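PDB 2DXQ: acetyltransferase from Agrobacterium tumefaciens, which probably transfers an acetyl group from acetyl-coenzyme A to an acceptor not yet identified, as enzymes of the GNAT family do. Local coordinates for residues L69-L74 with R79-I84; Y116-L121 with C136-N141; L22-V25 with P31-T34; F54-T57 with P62-T65; G14-L19 with A40-M45. One frame throughout, in Å; residues are numbered along the deposited sequence.

How the interactions relate
Followed from the N terminus, the chain first opens interaction 5 at residues 14-19. Interaction 3 opens and closes within that loop, tying helix 16-26 to the connection that leads to helix 35-47, and interaction 5 then closes at 40-45, where the two helices meet. The remaining contacts come in series, and none cross. Interaction 4 closes the hairpin of strands 51-58 and 61-71, packing against L19 of interaction 5 and L22 of interaction 3. Interaction 1 continues from strand 61-71 to strand 81-88. Interaction 2 then takes strand 117-122, bonded to 81-88 through A82, I84 and M119, and connects it with the C-terminal segment. Interactions 1, 2, 3 and 5 also reach the second subunit.

Interaction 1. Residues L69-L74 with R79-I84; sequences LIVPNL and RPYAFI
Y81 and V71 show how a tyrosine ring can cover a neighbouring strand. With CG of Y81 placed between its backbone N and carbonyl carbon (chi1 54°), the ring turns back over the partner, and V71 CB stands over one face, 4.0 Å from the ring centroid in a CH-pi contact. N73 comes to the rim instead, its amide turned 75° against the ring and its CG 3.5 Å from Y81 CE1. N73 ND2 helps fix the amide's rotation, donating to R79 O at 3.0 Å in the amide plane and bonding T75 OG1; OD1 bonds weakly to N86 of the second subunit. A water joins Y81 OH to P72 O. Beneath the side chains the strands pair antiparallel: L69 N to F83 O (2.9 Å) and V71 N to Y81 O (2.8 Å) each have a return bond. The non-hydrogen-bonded pair I70 and A82 faces the other way, where I70 CG2 lies alongside P80 CB at 4.0 Å. On that side A82 meets A110 of helix 98-112. Strand 81-88 takes strand 117-122 along its other edge, with M119 packed on Y81 and F83, and the F83 ring stacks on F83 of the second subunit.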
# COMPACT_ATOMS: atom_id res chain seq x y z
N LEU A 69 -3.66 5.64 1.55
CA LEU A 69 -4.35 4.57 0.82
C LEU A 69 -5.03 3.68 1.86
O LEU A 69 -4.36 2.99 2.62
CB LEU A 69 -3.35 3.74 -0.01
CG LEU A 69 -2.33 4.51 -0.86
CD1 LEU A 69 -1.27 3.57 -1.40
CD2 LEU A 69 -3.05 5.25 -2.00
N ILE A 70 -6.35 3.72 1.90
CA ILE A 70 -7.11 2.88 2.84
C ILE A 70 -7.65 1.69 2.05
O ILE A 70 -8.23 1.87 0.98
CB ILE A 70 -8.28 3.65 3.50
CG1 ILE A 70 -7.74 4.80 4.37
CG2 ILE A 70 -9.12 2.69 4.36
CD1 ILE A 70 -8.83 5.80 4.85
N VAL A 71 -7.44 0.50 2.60
CA VAL A 71 -7.67 -0.75 1.85
C VAL A 71 -8.67 -1.64 2.59
O VAL A 71 -8.48 -1.93 3.77
CB VAL A 71 -6.34 -1.54 1.70
CG1 VAL A 71 -6.52 -2.72 0.72
CG2 VAL A 71 -5.18 -0.63 1.22
N PRO A 72 -9.73 -2.11 1.90
CA PRO A 72 -10.66 -3.04 2.53
C PRO A 72 -9.98 -4.39 2.79
O PRO A 72 -9.12 -4.81 1.99
CB PRO A 72 -11.78 -3.18 1.49
CG PRO A 72 -11.16 -2.85 0.20
CD PRO A 72 -10.07 -1.85 0.49
N ASN A 73 -10.40 -5.07 3.87
CA ASN A 73 -9.66 -6.20 4.42
C ASN A 73 -10.54 -7.11 5.30
O ASN A 73 -11.37 -6.61 6.05
CB ASN A 73 -8.48 -5.68 5.25
CG ASN A 73 -7.64 -6.77 5.84
OD1 ASN A 73 -7.09 -7.62 5.14
ND2 ASN A 73 -7.51 -6.75 7.16
N LEU A 74 -10.33 -8.42 5.21
CA LEU A 74 -11.10 -9.41 5.98
C LEU A 74 -10.41 -9.92 7.26
O LEU A 74 -11.05 -10.52 8.13
CB LEU A 74 -11.48 -10.60 5.08
CG LEU A 74 -12.60 -10.33 4.08
CD1 LEU A 74 -12.57 -11.35 2.94
CD2 LEU A 74 -13.95 -10.32 4.79
N ARG A 79 -11.16 -5.42 9.52
CA ARG A 79 -10.82 -4.00 9.64
C ARG A 79 -9.84 -3.61 8.55
O ARG A 79 -8.94 -4.39 8.23
CB ARG A 79 -10.21 -3.72 10.99
CG ARG A 79 -11.23 -3.76 12.12
CD ARG A 79 -10.56 -3.53 13.41
NE ARG A 79 -10.20 -2.12 13.61
CZ ARG A 79 -9.47 -1.69 14.64
NH1 ARG A 79 -9.04 -2.56 15.55
NH2 ARG A 79 -9.18 -0.40 14.76
N PRO A 80 -10.03 -2.41 7.96
CA PRO A 80 -9.15 -2.01 6.87
C PRO A 80 -7.73 -1.74 7.38
O PRO A 80 -7.49 -1.66 8.59
CB PRO A 80 -9.81 -0.72 6.34
CG PRO A 80 -10.54 -0.16 7.54
CD PRO A 80 -11.04 -1.38 8.27
N TYR A 81 -6.78 -1.65 6.46
CA TYR A 81 -5.45 -1.19 6.83
C TYR A 81 -5.06 -0.10 5.84
O TYR A 81 -5.73 0.09 4.81
CB TYR A 81 -4.41 -2.33 6.85
CG TYR A 81 -4.37 -3.09 5.56
CD1 TYR A 81 -5.13 -4.25 5.39
CD2 TYR A 81 -3.56 -2.66 4.51
CE1 TYR A 81 -5.11 -4.95 4.19
CE2 TYR A 81 -3.55 -3.35 3.29
CZ TYR A 81 -4.32 -4.49 3.15
OH TYR A 81 -4.28 -5.18 1.96
N ALA A 82 -3.97 0.60 6.12
CA ALA A 82 -3.62 1.71 5.26
C ALA A 82 -2.13 1.76 5.00
O ALA A 82 -1.34 1.27 5.81
CB ALA A 82 -4.07 3.03 5.90
N PHE A 83 -1.77 2.36 3.86
CA PHE A 83 -0.39 2.75 3.58
C PHE A 83 -0.32 4.26 3.43
O PHE A 83 -1.31 4.91 3.02
CB PHE A 83 0.07 2.18 2.25
CG PHE A 83 0.16 0.68 2.22
CD1 PHE A 83 1.30 0.03 2.65
CD2 PHE A 83 -0.91 -0.07 1.74
CE1 PHE A 83 1.38 -1.36 2.62
CE2 PHE A 83 -0.83 -1.46 1.68
CZ PHE A 83 0.32 -2.10 2.12
N ILE A 84 0.85 4.81 3.71
CA ILE A 84 1.12 6.22 3.38
C ILE A 84 2.26 6.28 2.38
O ILE A 84 3.30 5.63 2.58
CB ILE A 84 1.38 7.07 4.64
CG1 ILE A 84 0.07 7.21 5.44
CG2 ILE A 84 1.92 8.46 4.26
CD1 ILE A 84 0.25 7.92 6.77
O HOH W 1 -6.72 -6.34 1.55

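Interaction 2. Residues Y116-L121 with C136-N141; sequences YKVMLL and CGFVQN. With PO4 (phosphate ion), chain D.
F138 reaches strand 117-122 through the far end of its ring, touching V118 and L120. Segment C136-N141 begins at C136, just past helix 127-135, where the side chain turns to V103. G137 is the first residue to leave helical angles, in a Schellman motif; at its positive phi (107°) a CB would jam against the preceding carbonyl O, which by itself calls for glycine. At F138, CG lies anti to the carbonyl carbon (chi1 -76°), and the ring extends at about a right angle to both strand side chains. V118 O sits at the ring edge, in its plane, 3.5 Å from CE1, while V118 CG1 approaches CE1 at 4.2 Å. L120 CB is 3.9 Å from CZ, an off-centre CH-pi contact. V103, I107 and Y133 also touch the ring. At V139 a weakly bonded strand begins, and Q140 NE2 bonds G144 O of the second subunit. Strand 117-121 pairs antiparallel with a strand of that subunit, so the sheet continues across the dimer. At its start, Y116 OH donates to phosphate O1 at 2.9 Å; R76 of this chain and R148 of the second subunit bind the same ion, whereas the 2.3 Å between K117 NZ and O4 is doubtfully short. The contact proper is mainly apolar, one carbonyl oxygen at the ring edge aside, while a hydroxyl and basic side chains gather round an anion probably from the crystallisation liquor.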
# COMPACT_ATOMS: atom_id res chain seq x y z
N TYR A 116 -6.72 -0.76 11.42
CA TYR A 116 -6.01 -1.30 12.57
C TYR A 116 -4.51 -0.99 12.56
O TYR A 116 -3.85 -1.00 13.60
CB TYR A 116 -6.29 -2.79 12.76
CG TYR A 116 -5.59 -3.72 11.79
CD1 TYR A 116 -6.19 -4.08 10.59
CD2 TYR A 116 -4.36 -4.29 12.11
CE1 TYR A 116 -5.57 -4.97 9.72
CE2 TYR A 116 -3.73 -5.16 11.24
CZ TYR A 116 -4.34 -5.49 10.05
OH TYR A 116 -3.73 -6.38 9.18
N LYS A 117 -3.98 -0.72 11.38
CA LYS A 117 -2.58 -0.35 11.25
C LYS A 117 -2.39 0.59 10.07
O LYS A 117 -3.21 0.63 9.14
CB LYS A 117 -1.69 -1.59 11.09
CG LYS A 117 -1.89 -2.29 9.76
CD LYS A 117 -0.98 -3.52 9.62
CE LYS A 117 -1.44 -4.35 8.43
NZ LYS A 117 -0.50 -5.50 8.16
N VAL A 118 -1.33 1.38 10.13
CA VAL A 118 -0.90 2.20 9.00
C VAL A 118 0.57 1.86 8.73
O VAL A 118 1.36 1.85 9.65
CB VAL A 118 -1.05 3.71 9.31
CG1 VAL A 118 -0.64 4.55 8.09
CG2 VAL A 118 -2.50 4.03 9.68
N MSE A 119 0.90 1.59 7.47
CA MSE A 119 2.26 1.18 7.10
C MSE A 119 2.92 2.18 6.17
O MSE A 119 2.25 2.89 5.42
CB MSE A 119 2.21 -0.20 6.42
CG MSE A 119 1.80 -1.31 7.37
SE MSE A 119 1.43 -2.94 6.35
CE MSE A 119 -0.24 -2.39 5.57
N LEU A 120 4.25 2.18 6.16
CA LEU A 120 4.98 3.06 5.28
C LEU A 120 6.33 2.42 4.99
O LEU A 120 6.94 1.87 5.89
CB LEU A 120 5.17 4.44 5.94
CG LEU A 120 5.95 5.46 5.12
CD1 LEU A 120 5.37 6.87 5.31
CD2 LEU A 120 7.43 5.42 5.48
N LEU A 121 6.76 2.51 3.73
CA LEU A 121 8.05 2.01 3.30
C LEU A 121 8.87 3.15 2.73
O LEU A 121 8.39 3.90 1.88
CB LEU A 121 7.89 0.93 2.21
CG LEU A 121 7.49 -0.46 2.70
CD1 LEU A 121 7.76 -1.49 1.60
CD2 LEU A 121 8.28 -0.81 3.94
N CYS A 136 6.52 11.01 13.81
CA CYS A 136 5.11 10.99 13.39
C CYS A 136 4.32 9.91 14.11
O CYS A 136 3.10 9.81 13.94
CB CYS A 136 5.00 10.78 11.86
SG CYS A 136 5.65 12.14 10.89
N GLY A 137 5.01 9.09 14.89
CA GLY A 137 4.35 8.00 15.62
C GLY A 137 4.62 6.61 15.06
O GLY A 137 4.24 5.60 15.68
N PHE A 138 5.27 6.54 13.90
CA PHE A 138 5.65 5.23 13.33
C PHE A 138 6.72 4.53 14.16
O PHE A 138 7.60 5.18 14.75
CB PHE A 138 6.19 5.37 11.91
CG PHE A 138 5.15 5.61 10.86
CD1 PHE A 138 4.30 4.57 10.44
CD2 PHE A 138 5.02 6.86 10.26
CE1 PHE A 138 3.32 4.78 9.44
CE2 PHE A 138 4.05 7.07 9.24
CZ PHE A 138 3.21 6.04 8.85
N VAL A 139 6.67 3.20 14.19
CA VAL A 139 7.73 2.40 14.78
C VAL A 139 8.40 1.61 13.66
O VAL A 139 7.73 1.10 12.75
CB VAL A 139 7.16 1.43 15.84
CG1 VAL A 139 8.28 0.65 16.51
CG2 VAL A 139 6.36 2.20 16.87
N GLN A 140 9.73 1.53 13.70
CA GLN A 140 10.46 0.76 12.69
C GLN A 140 10.50 -0.71 13.14
O GLN A 140 11.53 -1.22 13.63
CB GLN A 140 11.86 1.36 12.47
CG GLN A 140 12.50 1.01 11.12
CD GLN A 140 12.98 -0.43 11.05
OE1 GLN A 140 13.97 -0.79 11.69
NE2 GLN A 140 12.26 -1.27 10.30
N ASN A 141 9.37 -1.39 12.97
CA ASN A 141 9.25 -2.77 13.42
C ASN A 141 8.78 -3.73 12.35
O ASN A 141 8.30 -4.83 12.66
CB ASN A 141 8.38 -2.87 14.68
CG ASN A 141 6.97 -2.37 14.45
OD1 ASN A 141 6.56 -2.09 13.32
ND2 ASN A 141 6.22 -2.24 15.55
P PO4 D . -0.57 -7.77 11.07
O1 PO4 D . -2.07 -7.81 11.05
O2 PO4 D . -0.07 -7.42 12.43
O3 PO4 D . -0.01 -9.11 10.64
O4 PO4 D . -0.07 -6.73 10.11

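Interaction 3. Residues L22-V25 with P31-T34; sequences LYQV and PELT
Q24, on helix 16-26, and E32, in the irregular connection beyond it, have CA atoms 6.8 Å apart, a spacing that leaves the backbones to be bridged by one side chain and two waters. The Q24 chain leaves the helix with CG beside its backbone N (chi1 -73°) and runs on extended, which carries the amide across to the loop. There NE2 comes within 3.6 Å of E32 CA, and Q24 CD lies 4.0 Å from E32 CG. The two chains meet at about a right angle, yet their flat ends are stacked, with amide and carboxylate planes only 12° apart. Both waters accept from NE2. One, at 3.1 Å from NE2, also accepts from L33 N and donates to P31 O, and so spans the weak bond that L33 N makes to the same carbonyl. The other donates to L33 O. Downstream, T34 is the N-cap of helix 35-47: its side chain caps a backbone N just past the segment, and T34 N is bonded to E37 OE1. P31 and L33 also pack on A77 and L74 of the second subunit, while each residue of P31-T34 touches a crystal neighbour, so the pose of the loop may partly reflect the lattice. The chemistry is that of a surface polar contact. One amide nitrogen serves three backbone groups of the loop through water, without a direct bond, so the connection is probably held more softly than a buried one would be.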
# COMPACT_ATOMS: atom_id res chain seq x y z
N LEU A 22 5.92 19.55 -6.08
CA LEU A 22 6.38 18.77 -4.93
C LEU A 22 6.99 17.45 -5.36
O LEU A 22 8.03 17.06 -4.86
CB LEU A 22 5.23 18.54 -3.94
CG LEU A 22 4.77 19.77 -3.15
CD1 LEU A 22 3.51 19.45 -2.35
CD2 LEU A 22 5.89 20.25 -2.21
N TYR A 23 6.36 16.76 -6.30
CA TYR A 23 6.87 15.46 -6.74
C TYR A 23 8.16 15.59 -7.54
O TYR A 23 8.97 14.67 -7.57
CB TYR A 23 5.80 14.71 -7.52
CG TYR A 23 4.57 14.33 -6.72
CD1 TYR A 23 4.66 13.96 -5.37
CD2 TYR A 23 3.32 14.30 -7.32
CE1 TYR A 23 3.54 13.60 -4.65
CE2 TYR A 23 2.19 13.92 -6.62
CZ TYR A 23 2.30 13.58 -5.28
OH TYR A 23 1.18 13.21 -4.59
N GLN A 24 8.38 16.76 -8.14
CA GLN A 24 9.67 17.06 -8.76
C GLN A 24 10.78 17.26 -7.72
O GLN A 24 11.93 16.87 -7.94
CB GLN A 24 9.53 18.26 -9.72
CG GLN A 24 8.78 17.82 -10.99
CD GLN A 24 8.01 18.92 -11.71
OE1 GLN A 24 8.33 20.10 -11.57
NE2 GLN A 24 7.00 18.51 -12.51
N VAL A 25 10.41 17.83 -6.57
CA VAL A 25 11.33 17.90 -5.42
C VAL A 25 11.67 16.52 -4.89
O VAL A 25 12.85 16.21 -4.63
CB VAL A 25 10.75 18.79 -4.27
CG1 VAL A 25 11.59 18.67 -2.99
CG2 VAL A 25 10.66 20.24 -4.74
N PRO A 31 10.98 12.94 -15.04
CA PRO A 31 10.57 13.90 -16.06
C PRO A 31 9.54 14.86 -15.48
O PRO A 31 8.78 14.49 -14.58
CB PRO A 31 9.92 13.02 -17.13
CG PRO A 31 9.52 11.78 -16.45
CD PRO A 31 10.58 11.56 -15.39
N GLU A 32 9.54 16.09 -15.98
CA GLU A 32 8.63 17.10 -15.45
C GLU A 32 7.33 17.03 -16.23
O GLU A 32 7.19 17.64 -17.29
CB GLU A 32 9.28 18.49 -15.48
CG GLU A 32 10.60 18.51 -14.71
CD GLU A 32 11.25 19.89 -14.62
OE1 GLU A 32 10.84 20.82 -15.34
OE2 GLU A 32 12.19 20.02 -13.80
N LEU A 33 6.39 16.23 -15.72
CA LEU A 33 5.07 16.08 -16.32
C LEU A 33 4.33 17.40 -16.29
O LEU A 33 4.38 18.12 -15.29
CB LEU A 33 4.23 15.07 -15.53
CG LEU A 33 4.69 13.62 -15.51
CD1 LEU A 33 3.70 12.82 -14.67
CD2 LEU A 33 4.77 13.05 -16.91
N THR A 34 3.66 17.74 -17.39
CA THR A 34 2.81 18.92 -17.40
C THR A 34 1.48 18.58 -16.74
O THR A 34 1.12 17.42 -16.57
CB THR A 34 2.56 19.40 -18.83
OG1 THR A 34 1.80 18.39 -19.53
CG2 THR A 34 3.89 19.62 -19.53
O HOH W 2 6.71 15.48 -12.85
O HOH W 3 4.97 20.42 -13.68

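Interaction 4. Residues F54-T57 with P62-T65; sequences FVAT and PVAT
A56 faces both V63 and A64, and its carbonyl oxygen takes most of the backbone bonding. V63 N gives it an almost straight bond (2.8 Å, 173°), while A64 N reaches the same oxygen only weakly at 3.5 Å. In return A56 N donates to A64 O at 3.0 Å, from above the carbonyl plane. A side-chain bond takes over further along: T65 OG1, anti to its own backbone N (chi1 -175°), donates to F54 O at 2.8 Å, tilted from the plane of that carbonyl. Two residues set against one define a classic beta bulge, placed in the hairpin of strands 51-58 and 61-71; the register is shifted by one between the A56-A64 and T57-P62 pairs. CA-H...O contacts fill in between these bonds, as where V55 CA lies 3.3 Å from A64 O. The apolar contacts fall on two faces. V55 CG1 meets P62 CB at 4.2 Å on the face that carries T57 and T65, and L19 and L22 of helix 16-26 pack there. On the face of A56 and A64 the two CB atoms are 4.2 Å apart, V63 CG2 touches A56 CB, and Y98 of helix 98-112 covers V63 and A64.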
# COMPACT_ATOMS: atom_id res chain seq x y z
N PHE A 54 -3.19 14.42 0.70
CA PHE A 54 -3.28 15.56 1.61
C PHE A 54 -2.18 16.55 1.31
O PHE A 54 -1.08 16.14 0.95
CB PHE A 54 -3.18 15.09 3.05
CG PHE A 54 -4.38 14.33 3.51
CD1 PHE A 54 -5.61 14.98 3.70
CD2 PHE A 54 -4.31 12.95 3.71
CE1 PHE A 54 -6.75 14.27 4.11
CE2 PHE A 54 -5.43 12.23 4.12
CZ PHE A 54 -6.64 12.88 4.32
N VAL A 55 -2.47 17.84 1.45
CA VAL A 55 -1.48 18.90 1.31
C VAL A 55 -1.49 19.84 2.53
O VAL A 55 -2.55 20.12 3.08
CB VAL A 55 -1.66 19.76 0.01
CG1 VAL A 55 -1.26 18.96 -1.23
CG2 VAL A 55 -3.11 20.27 -0.14
N ALA A 56 -0.32 20.29 2.95
CA ALA A 56 -0.22 21.44 3.84
C ALA A 56 0.05 22.62 2.93
O ALA A 56 0.83 22.50 1.96
CB ALA A 56 0.93 21.27 4.85
N THR A 57 -0.61 23.74 3.19
CA THR A 57 -0.45 24.90 2.33
C THR A 57 0.04 26.07 3.16
O THR A 57 -0.28 26.17 4.34
CB THR A 57 -1.76 25.32 1.60
OG1 THR A 57 -2.75 25.64 2.57
CG2 THR A 57 -2.28 24.20 0.68
N PRO A 62 0.85 24.63 -1.89
CA PRO A 62 1.24 23.35 -1.29
C PRO A 62 2.73 23.32 -0.94
O PRO A 62 3.58 23.60 -1.80
CB PRO A 62 0.91 22.32 -2.39
CG PRO A 62 -0.17 22.99 -3.19
CD PRO A 62 0.23 24.44 -3.22
N VAL A 63 3.03 23.01 0.32
CA VAL A 63 4.41 22.96 0.80
C VAL A 63 4.80 21.59 1.36
O VAL A 63 5.97 21.35 1.65
CB VAL A 63 4.71 24.06 1.85
CG1 VAL A 63 4.73 25.44 1.20
CG2 VAL A 63 3.67 24.03 2.98
N ALA A 64 3.81 20.73 1.56
CA ALA A 64 4.06 19.32 1.91
C ALA A 64 2.90 18.49 1.43
O ALA A 64 1.79 19.00 1.25
CB ALA A 64 4.27 19.12 3.41
N THR A 65 3.15 17.20 1.26
CA THR A 65 2.08 16.29 0.84
C THR A 65 2.36 14.88 1.35
O THR A 65 3.51 14.53 1.63
CB THR A 65 1.89 16.29 -0.70
OG1 THR A 65 0.76 15.48 -1.07
CG2 THR A 65 3.11 15.75 -1.40

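Interaction 5. Residues G14-L19 with A40-M45; sequences GDLPGL and AVFAAM
L16 and F42 run past one another in opposite directions, each reaching toward the other's helix. Both carry CG opposite the backbone N across the first torsion (-173° for L16), which sends each side chain toward the other helix. The second torsion of L16 (50°) then folds CD1 over the aromatic face, 4.1 Å from the ring centroid and 25° off the normal, in a CH-pi contact displaced toward the rim. L16 CD2 comes in 3.9 Å from F42 CB, and L16 CB lies equally far from F42 CD2; all three leucine carbons, CB, CD1 and CD2, keep to the same side of the ring plane. L19, one turn on, uses the other common form, with CG beside its backbone N; its CD1 approaches at about a right angle and touches F42 CE1 at 3.6 Å. I53 of strand 51-58 packs on both L19 and F42, and L74 of the second subunit reaches L16 and F42. Near the helix start, D15 forms a salt bridge with R9. This is helix-on-helix packing above a sheet, in keeping with the two helices that follow the first strand in the GNAT fold.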
# COMPACT_ATOMS: atom_id res chain seq x y z
N GLY A 14 -7.73 21.92 -8.81
CA GLY A 14 -6.74 22.98 -9.02
C GLY A 14 -5.36 22.76 -8.41
O GLY A 14 -4.45 23.56 -8.61
N ASP A 15 -5.19 21.66 -7.67
CA ASP A 15 -3.95 21.43 -6.94
C ASP A 15 -2.86 20.75 -7.76
O ASP A 15 -1.73 20.61 -7.30
CB ASP A 15 -4.23 20.63 -5.67
CG ASP A 15 -4.98 21.44 -4.64
OD1 ASP A 15 -4.65 22.63 -4.46
OD2 ASP A 15 -5.92 20.91 -4.02
N LEU A 16 -3.20 20.32 -8.97
CA LEU A 16 -2.27 19.52 -9.75
C LEU A 16 -0.92 20.19 -10.02
O LEU A 16 0.11 19.54 -9.81
CB LEU A 16 -2.95 18.97 -11.03
CG LEU A 16 -2.14 17.98 -11.85
CD1 LEU A 16 -1.56 16.84 -10.99
CD2 LEU A 16 -3.02 17.42 -13.00
N PRO A 17 -0.90 21.46 -10.51
CA PRO A 17 0.41 22.10 -10.72
C PRO A 17 1.30 22.09 -9.46
O PRO A 17 2.49 21.74 -9.54
CB PRO A 17 0.04 23.55 -11.11
CG PRO A 17 -1.29 23.41 -11.74
CD PRO A 17 -2.00 22.35 -10.93
N GLY A 18 0.72 22.44 -8.32
CA GLY A 18 1.45 22.48 -7.04
C GLY A 18 1.97 21.12 -6.59
O GLY A 18 3.09 21.00 -6.11
N LEU A 19 1.14 20.09 -6.77
CA LEU A 19 1.53 18.71 -6.47
C LEU A 19 2.66 18.25 -7.36
O LEU A 19 3.61 17.61 -6.90
CB LEU A 19 0.34 17.77 -6.65
CG LEU A 19 -0.64 17.72 -5.49
CD1 LEU A 19 -1.87 16.92 -5.93
CD2 LEU A 19 0.03 17.11 -4.27
N ALA A 40 -5.13 12.86 -16.52
CA ALA A 40 -5.88 11.61 -16.54
C ALA A 40 -5.62 10.77 -15.27
O ALA A 40 -6.56 10.30 -14.63
CB ALA A 40 -5.53 10.82 -17.80
N VAL A 41 -4.34 10.59 -14.93
CA VAL A 41 -4.00 9.87 -13.70
C VAL A 41 -4.47 10.61 -12.45
O VAL A 41 -5.02 9.99 -11.52
CB VAL A 41 -2.49 9.51 -13.62
CG1 VAL A 41 -2.17 8.89 -12.27
CG2 VAL A 41 -2.15 8.51 -14.70
N PHE A 42 -4.31 11.94 -12.42
CA PHE A 42 -4.80 12.71 -11.27
C PHE A 42 -6.31 12.50 -11.05
O PHE A 42 -6.77 12.30 -9.92
CB PHE A 42 -4.46 14.21 -11.42
CG PHE A 42 -4.77 15.04 -10.20
CD1 PHE A 42 -4.24 14.68 -8.95
CD2 PHE A 42 -5.57 16.17 -10.29
CE1 PHE A 42 -4.52 15.45 -7.82
CE2 PHE A 42 -5.85 16.95 -9.14
CZ PHE A 42 -5.32 16.58 -7.92
N ALA A 43 -7.08 12.53 -12.14
CA ALA A 43 -8.52 12.30 -12.07
C ALA A 43 -8.84 10.90 -11.53
O ALA A 43 -9.76 10.75 -10.71
CB ALA A 43 -9.18 12.51 -13.44
N ALA A 44 -8.09 9.90 -11.99
CA ALA A 44 -8.23 8.52 -11.49
C ALA A 44 -7.93 8.44 -10.00
O ALA A 44 -8.58 7.69 -9.28
CB ALA A 44 -7.32 7.58 -12.25
N MSE A 45 -6.93 9.21 -9.55
CA MSE A 45 -6.58 9.26 -8.14
C MSE A 45 -7.70 9.87 -7.30
O MSE A 45 -8.06 9.35 -6.24
CB MSE A 45 -5.28 10.04 -7.94
CG MSE A 45 -4.06 9.30 -8.48
SE MSE A 45 -2.41 10.26 -8.20
CE MSE A 45 -2.11 9.73 -6.35